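Local coordinates for protein beta-glucoside phosphorylase BglX (Unidentified, PDB 5VQE) that probably cleaves beta-glucosides by transferring the glucosyl group to phosphate, as a family GH3 beta-glucoside phosphorylase, at residues 49-54 with 76-81; 147-152 with 225-230; 198-203 with 210-215. All blocks are in the same frame, centred on the assembly; numbering follows the deposited sequence.

Contact 1. Residues 49-54 with 76-81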
loop_
_atom_site.group_PDB
_atom_site.type_symbol
_atom_site.label_atom_id
_atom_site.label_comp_id
_atom_site.label_asym_id
_atom_site.label_seq_id
_atom_site.Cartn_x
_atom_site.Cartn_y
_atom_site.Cartn_z
ATOM N N ASP A 49 -19.242 6.692 15.850
ATOM C CA ASP A 49 -18.653 7.787 16.607
ATOM C C ASP A 49 -17.164 7.516 16.782
ATOM O O ASP A 49 -16.808 6.432 17.267
ATOM C CB ASP A 49 -19.352 7.912 17.964
ATOM C CG ASP A 49 -18.823 9.061 18.806
ATOM O OD1 ASP A 49 -17.937 9.806 18.334
ATOM O OD2 ASP A 49 -19.301 9.221 19.950
ATOM N N PRO A 50 -16.261 8.430 16.398
ATOM C CA PRO A 50 -14.824 8.128 16.555
ATOM C C PRO A 50 -14.418 7.855 17.991
ATOM O O PRO A 50 -13.552 7.006 18.232
ATOM C CB PRO A 50 -14.130 9.382 15.996
ATOM C CG PRO A 50 -15.179 10.451 16.006
ATOM C CD PRO A 50 -16.476 9.745 15.768
ATOM N N LEU A 51 -15.020 8.547 18.956
ATOM C CA LEU A 51 -14.691 8.325 20.359
ATOM C C LEU A 51 -15.106 6.945 20.851
ATOM O O LEU A 51 -14.821 6.616 22.008
ATOM C CB LEU A 51 -15.342 9.403 21.232
ATOM C CG LEU A 51 -14.620 10.743 21.436
ATOM C CD1 LEU A 51 -13.599 11.053 20.353
ATOM C CD2 LEU A 51 -15.643 11.872 21.540
ATOM N N ASP A 52 -15.772 6.137 20.020
ATOM C CA ASP A 52 -16.016 4.747 20.379
ATOM C C ASP A 52 -14.726 3.955 20.520
ATOM O O ASP A 52 -14.735 2.888 21.141
ATOM C CB ASP A 52 -16.913 4.068 19.344
ATOM C CG ASP A 52 -18.378 4.393 19.538
ATOM O OD1 ASP A 52 -18.690 5.287 20.353
ATOM O OD2 ASP A 52 -19.218 3.744 18.880
ATOM N N VAL A 53 -13.616 4.438 19.956
ATOM C CA VAL A 53 -12.347 3.742 20.133
ATOM C C VAL A 53 -11.861 3.786 21.571
ATOM O O VAL A 53 -10.895 3.096 21.909
ATOM C CB VAL A 53 -11.241 4.311 19.217
ATOM C CG1 VAL A 53 -11.695 4.315 17.762
ATOM C CG2 VAL A 53 -10.804 5.704 19.658
ATOM N N MET A 54 -12.510 4.573 22.430
ATOM C CA MET A 54 -12.084 4.746 23.811
ATOM C C MET A 54 -13.085 4.192 24.818
ATOM O O MET A 54 -12.960 4.484 26.009
ATOM C CB MET A 54 -11.845 6.230 24.105
ATOM C CG MET A 54 -10.731 6.866 23.300
ATOM S SD MET A 54 -10.788 8.661 23.445
ATOM C CE MET A 54 -9.578 9.137 22.213
ATOM N N THR A 76 -9.050 14.430 14.316
ATOM C CA THR A 76 -7.790 14.543 15.043
ATOM C C THR A 76 -7.940 15.440 16.264
ATOM O O THR A 76 -7.448 15.114 17.351
ATOM C CB THR A 76 -6.692 15.079 14.125
ATOM O OG1 THR A 76 -6.418 14.121 13.100
ATOM C CG2 THR A 76 -5.406 15.359 14.916
ATOM N N GLN A 77 -8.602 16.587 16.100
ATOM C CA GLN A 77 -8.793 17.498 17.222
ATOM C C GLN A 77 -9.592 16.829 18.328
ATOM O O GLN A 77 -9.204 16.853 19.503
ATOM C CB GLN A 77 -9.498 18.769 16.743
ATOM C CG GLN A 77 -8.616 19.679 15.906
ATOM C CD GLN A 77 -9.392 20.829 15.289
ATOM O OE1 GLN A 77 -10.286 20.618 14.469
ATOM N NE2 GLN A 77 -9.059 22.051 15.687
ATOM N N ARG A 78 -10.713 16.214 17.966
ATOM C CA ARG A 78 -11.560 15.573 18.959
ATOM C C ARG A 78 -10.823 14.438 19.658
ATOM O O ARG A 78 -10.841 14.332 20.890
ATOM C CB ARG A 78 -12.822 15.062 18.286
ATOM C CG ARG A 78 -13.682 16.172 17.701
ATOM C CD ARG A 78 -14.790 15.582 16.874
ATOM N NE ARG A 78 -15.570 14.615 17.633
ATOM C CZ ARG A 78 -16.577 13.912 17.132
ATOM N NH1 ARG A 78 -16.932 14.061 15.859
ATOM N NH2 ARG A 78 -17.230 13.057 17.906
ATOM N N LEU A 79 -10.159 13.583 18.882
ATOM C CA LEU A 79 -9.482 12.431 19.468
ATOM C C LEU A 79 -8.355 12.864 20.388
ATOM O O LEU A 79 -8.256 12.398 21.530
ATOM C CB LEU A 79 -8.953 11.523 18.363
ATOM C CG LEU A 79 -10.015 10.709 17.643
ATOM C CD1 LEU A 79 -9.422 10.108 16.379
ATOM C CD2 LEU A 79 -10.573 9.629 18.553
ATOM N N GLN A 80 -7.485 13.754 19.911
ATOM C CA GLN A 80 -6.310 14.107 20.693
ATOM C C GLN A 80 -6.688 14.824 21.982
ATOM O O GLN A 80 -6.120 14.541 23.042
ATOM C CB GLN A 80 -5.363 14.968 19.863
ATOM C CG GLN A 80 -4.716 14.240 18.680
ATOM C CD GLN A 80 -3.638 13.250 19.097
ATOM O OE1 GLN A 80 -3.658 12.711 20.200
ATOM N NE2 GLN A 80 -2.693 13.000 18.201
ATOM N N LYS A 81 -7.629 15.768 21.917
ATOM C CA LYS A 81 -8.006 16.486 23.129
ATOM C C LYS A 81 -8.715 15.583 24.134
ATOM O O LYS A 81 -8.680 15.865 25.334
ATOM C CB LYS A 81 -8.877 17.693 22.772
ATOM C CG LYS A 81 -8.084 18.872 22.220
#
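On the helical outside of the TIM-barrel domain, the 3-10 turn 50-53 that follows the first barrel strand packs through Pro50, Leu51, Val53 and Met54 against Arg78 and Leu79 of helix 69-82. Leu79 is the apolar centre. Its CD2 branch points into the turn's apolar side chains, 3.8 Å from Leu51 CD1 and equally 3.8 Å from Met54 CE, with Val53 CG2 a little farther off at 4.1 Å. Leu51 and Leu79 run antiparallel alongside one another, whereas Val53 crosses Leu79 at about a right angle. Met54, its chain extended beyond CG, carries CE to 3.6 Å from Leu79 O.

Arg78, one residue earlier on the helix, makes the polar part. Pro50 CG sits over one face of the guanidinium, offset toward its rim, and Leu51 CD2 approaches the edge. Asp49 OD1 forms a long salt bridge with Arg78 NH2 at 3.4 Å, the carboxylate and guanidinium planes 38° apart. The same oxygen, met from above the carboxylate plane, accepts from Leu51 N at 3.2 Å, closing an Asx turn. An alanine in place of Asp49 would probably leave the Arg78 guanidinium without this acidic mate and the start of the 3-10 turn without its side-chain acceptor. Leu79 also touches Ile42 and Val62, the side chains of two neighbouring parallel strands, an outer-helix-on-strand packing typical of the beta/alpha barrel.

Contact 2. Residues 147-152 with 225-230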
loop_
_atom_site.group_PDB
_atom_site.type_symbol
_atom_site.label_atom_id
_atom_site.label_comp_id
_atom_site.label_asym_id
_atom_site.label_seq_id
_atom_site.Cartn_x
_atom_site.Cartn_y
_atom_site.Cartn_z
ATOM N N PRO A 147 6.836 2.920 3.414
ATOM C CA PRO A 147 6.704 2.261 2.114
ATOM C C PRO A 147 6.695 0.742 2.125
ATOM O O PRO A 147 7.228 0.072 3.007
ATOM C CB PRO A 147 7.943 2.748 1.370
ATOM C CG PRO A 147 8.978 2.784 2.445
ATOM C CD PRO A 147 8.245 3.267 3.689
ATOM N N ILE A 148 6.070 0.219 1.084
ATOM C CA ILE A 148 6.058 -1.209 0.804
ATOM C C ILE A 148 7.383 -1.584 0.160
ATOM O O ILE A 148 7.735 -1.067 -0.907
ATOM C CB ILE A 148 4.878 -1.570 -0.107
ATOM C CG1 ILE A 148 3.571 -1.389 0.674
ATOM C CG2 ILE A 148 4.994 -3.007 -0.633
ATOM C CD1 ILE A 148 2.339 -1.431 -0.174
ATOM N N ILE A 149 8.119 -2.482 0.810
ATOM C CA ILE A 149 9.395 -2.949 0.285
ATOM C C ILE A 149 9.306 -4.442 0.011
ATOM O O ILE A 149 10.317 -5.151 0.023
ATOM C CB ILE A 149 10.557 -2.607 1.237
ATOM C CG1 ILE A 149 10.306 -3.164 2.643
ATOM C CG2 ILE A 149 10.769 -1.102 1.261
ATOM C CD1 ILE A 149 11.520 -3.042 3.560
ATOM N N ASP A 150 8.096 -4.928 -0.260
ATOM C CA ASP A 150 7.941 -6.246 -0.855
ATOM C C ASP A 150 8.552 -6.262 -2.248
ATOM O O ASP A 150 8.637 -5.236 -2.926
ATOM C CB ASP A 150 6.468 -6.632 -0.959
ATOM C CG ASP A 150 5.773 -6.665 0.383
ATOM O OD1 ASP A 150 6.423 -7.046 1.377
ATOM O OD2 ASP A 150 4.567 -6.328 0.428
ATOM N N ILE A 151 8.969 -7.451 -2.675
ATOM C CA ILE A 151 9.532 -7.671 -4.003
ATOM C C ILE A 151 8.464 -8.359 -4.833
ATOM O O ILE A 151 7.921 -9.386 -4.416
ATOM C CB ILE A 151 10.809 -8.532 -3.935
ATOM C CG1 ILE A 151 11.860 -7.899 -3.024
ATOM C CG2 ILE A 151 11.378 -8.753 -5.329
ATOM C CD1 ILE A 151 13.018 -8.832 -2.689
ATOM N N ASP A 152 8.160 -7.809 -6.011
ATOM C CA ASP A 152 7.129 -8.384 -6.880
ATOM C C ASP A 152 7.713 -9.533 -7.707
ATOM O O ASP A 152 7.718 -9.523 -8.938
ATOM C CB ASP A 152 6.532 -7.301 -7.776
ATOM C CG ASP A 152 5.194 -7.701 -8.383
ATOM O OD1 ASP A 152 4.498 -8.558 -7.799
ATOM O OD2 ASP A 152 4.823 -7.135 -9.441
ATOM N N ARG A 225 18.486 -8.146 2.530
ATOM C CA ARG A 225 19.275 -7.014 2.060
ATOM C C ARG A 225 18.461 -5.727 2.064
ATOM O O ARG A 225 18.966 -4.667 2.447
ATOM C CB ARG A 225 19.798 -7.302 0.657
ATOM C CG ARG A 225 20.680 -6.213 0.076
ATOM C CD ARG A 225 21.162 -6.611 -1.311
ATOM N NE ARG A 225 21.849 -5.522 -1.998
ATOM C CZ ARG A 225 23.139 -5.229 -1.841
ATOM N NH1 ARG A 225 23.893 -5.937 -1.012
ATOM N NH2 ARG A 225 23.676 -4.220 -2.508
ATOM N N ILE A 226 17.201 -5.800 1.636
ATOM C CA ILE A 226 16.348 -4.612 1.590
ATOM C C ILE A 226 16.024 -4.131 2.999
ATOM O O ILE A 226 16.168 -2.942 3.319
ATOM C CB ILE A 226 15.065 -4.908 0.792
ATOM C CG1 ILE A 226 15.412 -5.300 -0.645
ATOM C CG2 ILE A 226 14.134 -3.701 0.806
ATOM C CD1 ILE A 226 14.227 -5.785 -1.434
ATOM N N TYR A 227 15.561 -5.037 3.861
ATOM C CA TYR A 227 15.253 -4.632 5.229
ATOM C C TYR A 227 16.470 -4.013 5.907
ATOM O O TYR A 227 16.363 -2.954 6.537
ATOM C CB TYR A 227 14.700 -5.823 6.017
ATOM C CG TYR A 227 13.219 -5.957 5.773
ATOM C CD1 TYR A 227 12.728 -6.784 4.771
ATOM C CD2 TYR A 227 12.311 -5.193 6.502
ATOM C CE1 TYR A 227 11.376 -6.869 4.523
ATOM C CE2 TYR A 227 10.955 -5.279 6.263
ATOM C CZ TYR A 227 10.496 -6.105 5.271
ATOM O OH TYR A 227 9.150 -6.175 5.029
ATOM N N GLN A 228 17.647 -4.627 5.754
ATOM C CA GLN A 228 18.852 -4.054 6.346
ATOM C C GLN A 228 19.103 -2.642 5.831
ATOM O O GLN A 228 19.461 -1.750 6.607
ATOM C CB GLN A 228 20.062 -4.954 6.074
ATOM C CG GLN A 228 20.089 -6.210 6.935
ATOM C CD GLN A 228 21.291 -7.092 6.653
ATOM O OE1 GLN A 228 21.464 -7.593 5.540
ATOM N NE2 GLN A 228 22.130 -7.280 7.658
ATOM N N ALA A 229 18.890 -2.409 4.534
ATOM C CA ALA A 229 19.179 -1.096 3.962
ATOM C C ALA A 229 18.243 -0.021 4.502
ATOM O O ALA A 229 18.675 1.108 4.765
ATOM C CB ALA A 229 19.087 -1.152 2.437
ATOM N N LEU A 230 16.952 -0.336 4.641
ATOM C CA LEU A 230 16.009 0.647 5.164
ATOM C C LEU A 230 16.185 0.845 6.666
ATOM O O LEU A 230 15.977 1.951 7.178
ATOM C CB LEU A 230 14.579 0.216 4.839
ATOM C CG LEU A 230 14.057 0.684 3.470
ATOM C CD1 LEU A 230 13.853 2.197 3.453
ATOM C CD2 LEU A 230 14.992 0.268 2.357
HETATM O O HOH W 1 8.873 -6.862 2.323
#
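Apolar packing dominates where Ile149 and Ile151 of the loop after strand 143-144 meet helix 216-232. Ile149 CB lies 3.8 Å from Ile226 CG2, and its CG2 branch turns to Leu230 CG at 4.3 Å. Two residues on in the loop, Ile151 CD1 meets CD1 of the same Ile226 at 3.5 Å, the two chains crossing obliquely.

A CH-pi contact adds to this. Ile149 CD1 stands over the centre of the Tyr227 ring, 3.6 Å from the centroid and 13° off the ring normal. Chi1 of 56° holds Ile149 CG1 between the backbone N and the carbonyl carbon, and chi2 of 171° then extends CD1 over the ring. Phe195 meets Tyr227 edge-to-face.

The polar link is a water. It donates to Asp150 OD1 at 2.6 Å and is 2.8 Å from Tyr227 OH, in a hydrogen bond of undecided direction. Asp150 OD2 is bonded in turn to His194 ND1, a residue of the 2-fluoroglucose pocket, so this second-shell carboxylate probably helps fix the imidazole. Ile192 of strand 191-195 touches Ile149, Tyr227 and Leu230; the contact is thus a post-strand loop packed, with that strand, on an outer helix, as in a TIM barrel, one shell out from its sugar site.

Contact 3. Residues 198-203 with 210-215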
loop_
_atom_site.group_PDB
_atom_site.type_symbol
_atom_site.label_atom_id
_atom_site.label_comp_id
_atom_site.label_asym_id
_atom_site.label_seq_id
_atom_site.Cartn_x
_atom_site.Cartn_y
_atom_site.Cartn_z
ATOM N N ASP A 198 6.324 -10.018 1.410
ATOM C CA ASP A 198 5.405 -10.574 0.438
ATOM C C ASP A 198 6.051 -10.588 -0.948
ATOM O O ASP A 198 7.081 -9.948 -1.199
ATOM C CB ASP A 198 4.096 -9.789 0.413
ATOM C CG ASP A 198 2.896 -10.682 0.143
ATOM O OD1 ASP A 198 3.086 -11.755 -0.477
ATOM O OD2 ASP A 198 1.774 -10.333 0.572
ATOM N N GLY A 199 5.437 -11.349 -1.853
ATOM C CA GLY A 199 5.834 -11.380 -3.245
ATOM C C GLY A 199 6.432 -12.686 -3.727
ATOM O O GLY A 199 6.657 -12.822 -4.935
ATOM N N VAL A 200 6.718 -13.639 -2.838
ATOM C CA VAL A 200 7.202 -14.958 -3.250
ATOM C C VAL A 200 6.036 -15.896 -3.532
ATOM O O VAL A 200 5.957 -16.511 -4.597
ATOM C CB VAL A 200 8.142 -15.533 -2.165
ATOM C CG1 VAL A 200 8.619 -16.921 -2.535
ATOM C CG2 VAL A 200 9.340 -14.612 -1.956
ATOM N N ASP A 201 5.126 -16.005 -2.571
ATOM C CA ASP A 201 3.878 -16.729 -2.721
ATOM C C ASP A 201 3.001 -16.038 -3.770
ATOM O O ASP A 201 3.282 -14.920 -4.214
ATOM C CB ASP A 201 3.165 -16.791 -1.368
ATOM C CG ASP A 201 2.273 -18.011 -1.212
ATOM O OD1 ASP A 201 1.868 -18.612 -2.237
ATOM O OD2 ASP A 201 1.965 -18.353 -0.041
ATOM N N TYR A 202 1.921 -16.719 -4.168
ATOM C CA TYR A 202 0.913 -16.150 -5.061
ATOM C C TYR A 202 -0.421 -15.937 -4.354
ATOM O O TYR A 202 -1.447 -15.727 -5.012
ATOM C CB TYR A 202 0.710 -17.033 -6.298
ATOM C CG TYR A 202 0.332 -18.468 -6.010
ATOM C CD1 TYR A 202 1.285 -19.384 -5.590
ATOM C CD2 TYR A 202 -0.979 -18.917 -6.175
ATOM C CE1 TYR A 202 0.952 -20.702 -5.327
ATOM C CE2 TYR A 202 -1.323 -20.237 -5.915
ATOM C CZ TYR A 202 -0.347 -21.125 -5.493
ATOM O OH TYR A 202 -0.663 -22.442 -5.230
ATOM N N ARG A 203 -0.427 -15.975 -3.028
ATOM C CA ARG A 203 -1.657 -15.939 -2.262
ATOM C C ARG A 203 -1.652 -14.756 -1.298
ATOM O O ARG A 203 -0.604 -14.182 -0.983
ATOM C CB ARG A 203 -1.853 -17.282 -1.540
ATOM C CG ARG A 203 -2.002 -18.440 -2.539
ATOM C CD ARG A 203 -1.868 -19.815 -1.898
ATOM N NE ARG A 203 -0.581 -19.993 -1.233
ATOM C CZ ARG A 203 -0.295 -21.000 -0.410
ATOM N NH1 ARG A 203 -1.209 -21.928 -0.144
ATOM N NH2 ARG A 203 0.896 -21.073 0.167
ATOM N N SER A 210 0.145 -16.671 4.157
ATOM C CA SER A 210 0.945 -16.942 2.974
ATOM C C SER A 210 2.401 -17.189 3.378
ATOM O O SER A 210 2.813 -16.932 4.513
ATOM C CB SER A 210 0.813 -15.795 1.971
ATOM O OG SER A 210 1.319 -14.580 2.483
ATOM N N VAL A 211 3.180 -17.729 2.444
ATOM C CA VAL A 211 4.466 -18.339 2.775
ATOM C C VAL A 211 5.546 -17.807 1.844
ATOM O O VAL A 211 5.451 -17.958 0.618
ATOM C CB VAL A 211 4.401 -19.874 2.701
ATOM C CG1 VAL A 211 5.709 -20.497 3.168
ATOM C CG2 VAL A 211 3.256 -20.385 3.549
ATOM N N ASN A 212 6.572 -17.192 2.429
ATOM C CA ASN A 212 7.819 -16.855 1.743
ATOM C C ASN A 212 8.730 -18.074 1.880
ATOM O O ASN A 212 9.284 -18.332 2.951
ATOM C CB ASN A 212 8.418 -15.592 2.358
ATOM C CG ASN A 212 9.671 -15.117 1.656
ATOM O OD1 ASN A 212 10.516 -15.911 1.248
ATOM N ND2 ASN A 212 9.804 -13.798 1.523
ATOM N N ASN A 213 8.855 -18.858 0.806
ATOM C CA ASN A 213 9.498 -20.166 0.876
ATOM C C ASN A 213 10.905 -20.167 0.283
ATOM O O ASN A 213 11.450 -21.238 -0.021
ATOM C CB ASN A 213 8.623 -21.218 0.191
ATOM C CG ASN A 213 8.541 -21.034 -1.308
ATOM O OD1 ASN A 213 8.516 -19.913 -1.812
ATOM N ND2 ASN A 213 8.498 -22.145 -2.034
ATOM N N LEU A 214 11.501 -18.994 0.108
ATOM C CA LEU A 214 12.905 -18.931 -0.266
ATOM C C LEU A 214 13.745 -19.672 0.772
ATOM O O LEU A 214 13.363 -19.805 1.938
ATOM C CB LEU A 214 13.360 -17.474 -0.380
ATOM C CG LEU A 214 12.670 -16.600 -1.439
ATOM C CD1 LEU A 214 13.210 -15.167 -1.383
ATOM C CD2 LEU A 214 12.853 -17.173 -2.842
ATOM N N SER A 215 14.890 -20.183 0.334
ATOM C CA SER A 215 15.874 -20.673 1.280
ATOM C C SER A 215 16.303 -19.530 2.189
ATOM O O SER A 215 16.121 -18.350 1.875
ATOM C CB SER A 215 17.081 -21.247 0.550
ATOM O OG SER A 215 17.846 -20.214 -0.035
HETATM O O HOH W 2 3.506 -14.066 0.751
HETATM O O HOH W 3 0.254 -12.506 1.172
HETATM O O HOH W 4 6.287 -19.334 -3.820
#
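Val211 N donates to Asp201 OD2 at 2.8 Å, and this bond is the tight heart of the contact between loop 198-203 and the short strand 210-211. It uses the anti lone pair of OD2, while Arg203 takes the syn side of the carboxylate. The guanidinium grips side-on, NE to OD1 at 3.0 Å and NH2 to OD2 at 2.9 Å, as a two-point salt bridge. Tyr202 N also bonds to OD1, from the same face of the carboxylate plane as Arg203 NE, which gives each oxygen two donors. Asp201 CG, anti to the backbone N (chi1 -152°), is thereby placed 3.8 Å from Val211 N.

Beside it, Val200 wedges between side chains. Its CG2 branch lies 3.6 Å from Asn212 ND2 and 3.9 Å from Leu214 CG, crossing the asparagine at about a right angle; CG1 comes within 3.1 Å of Asn213 OD1. The amide of Asn212 is held by Gln245 and by Gly197 O.

The buried Asp198 and Ser210 are bridged by two waters: one donates to Asp198 OD1 and Ser210 OG, and the other donates to Asp198 OD2 and Arg203 O while accepting from Ser210 OG at 2.7 Å. The loose, solvent side is at the exposed Asn213, where a further water donates to its OD1 and, weakly, to Val200 O.

With four N-H donors around it, the Asp201 carboxylate is fixed in rotation and probably stabilised as an anion, so the loop is probably held by one charged carboxylate shared among side-chain and backbone donors, while Asp198 and Ser210 meet through water.

All three contacts belong to the TIM-barrel domain, but their relation to the bound 2-fluoroglucose differs. Contacts 2 and 3 touch, their centres 14 Å apart, through a probable hydrogen bond from Asp198 N to Asp150 OD1 of 3.0 Å; strand 210-211 of contact 3 also leads directly into the helix of contact 2. Through Asp150, which is hydrogen-bonded to His194, loop 198-203 is probably linked to the pocket's second shell. Side chains of Asp198 and Tyr227 lie about 7 and 10 Å from the ligand. Contact 1 is remote, centred 34 Å from contact 2 and 38 Å from contact 3, which lies across the chain's centre from it, with Val53 about 14 Å from the sugar.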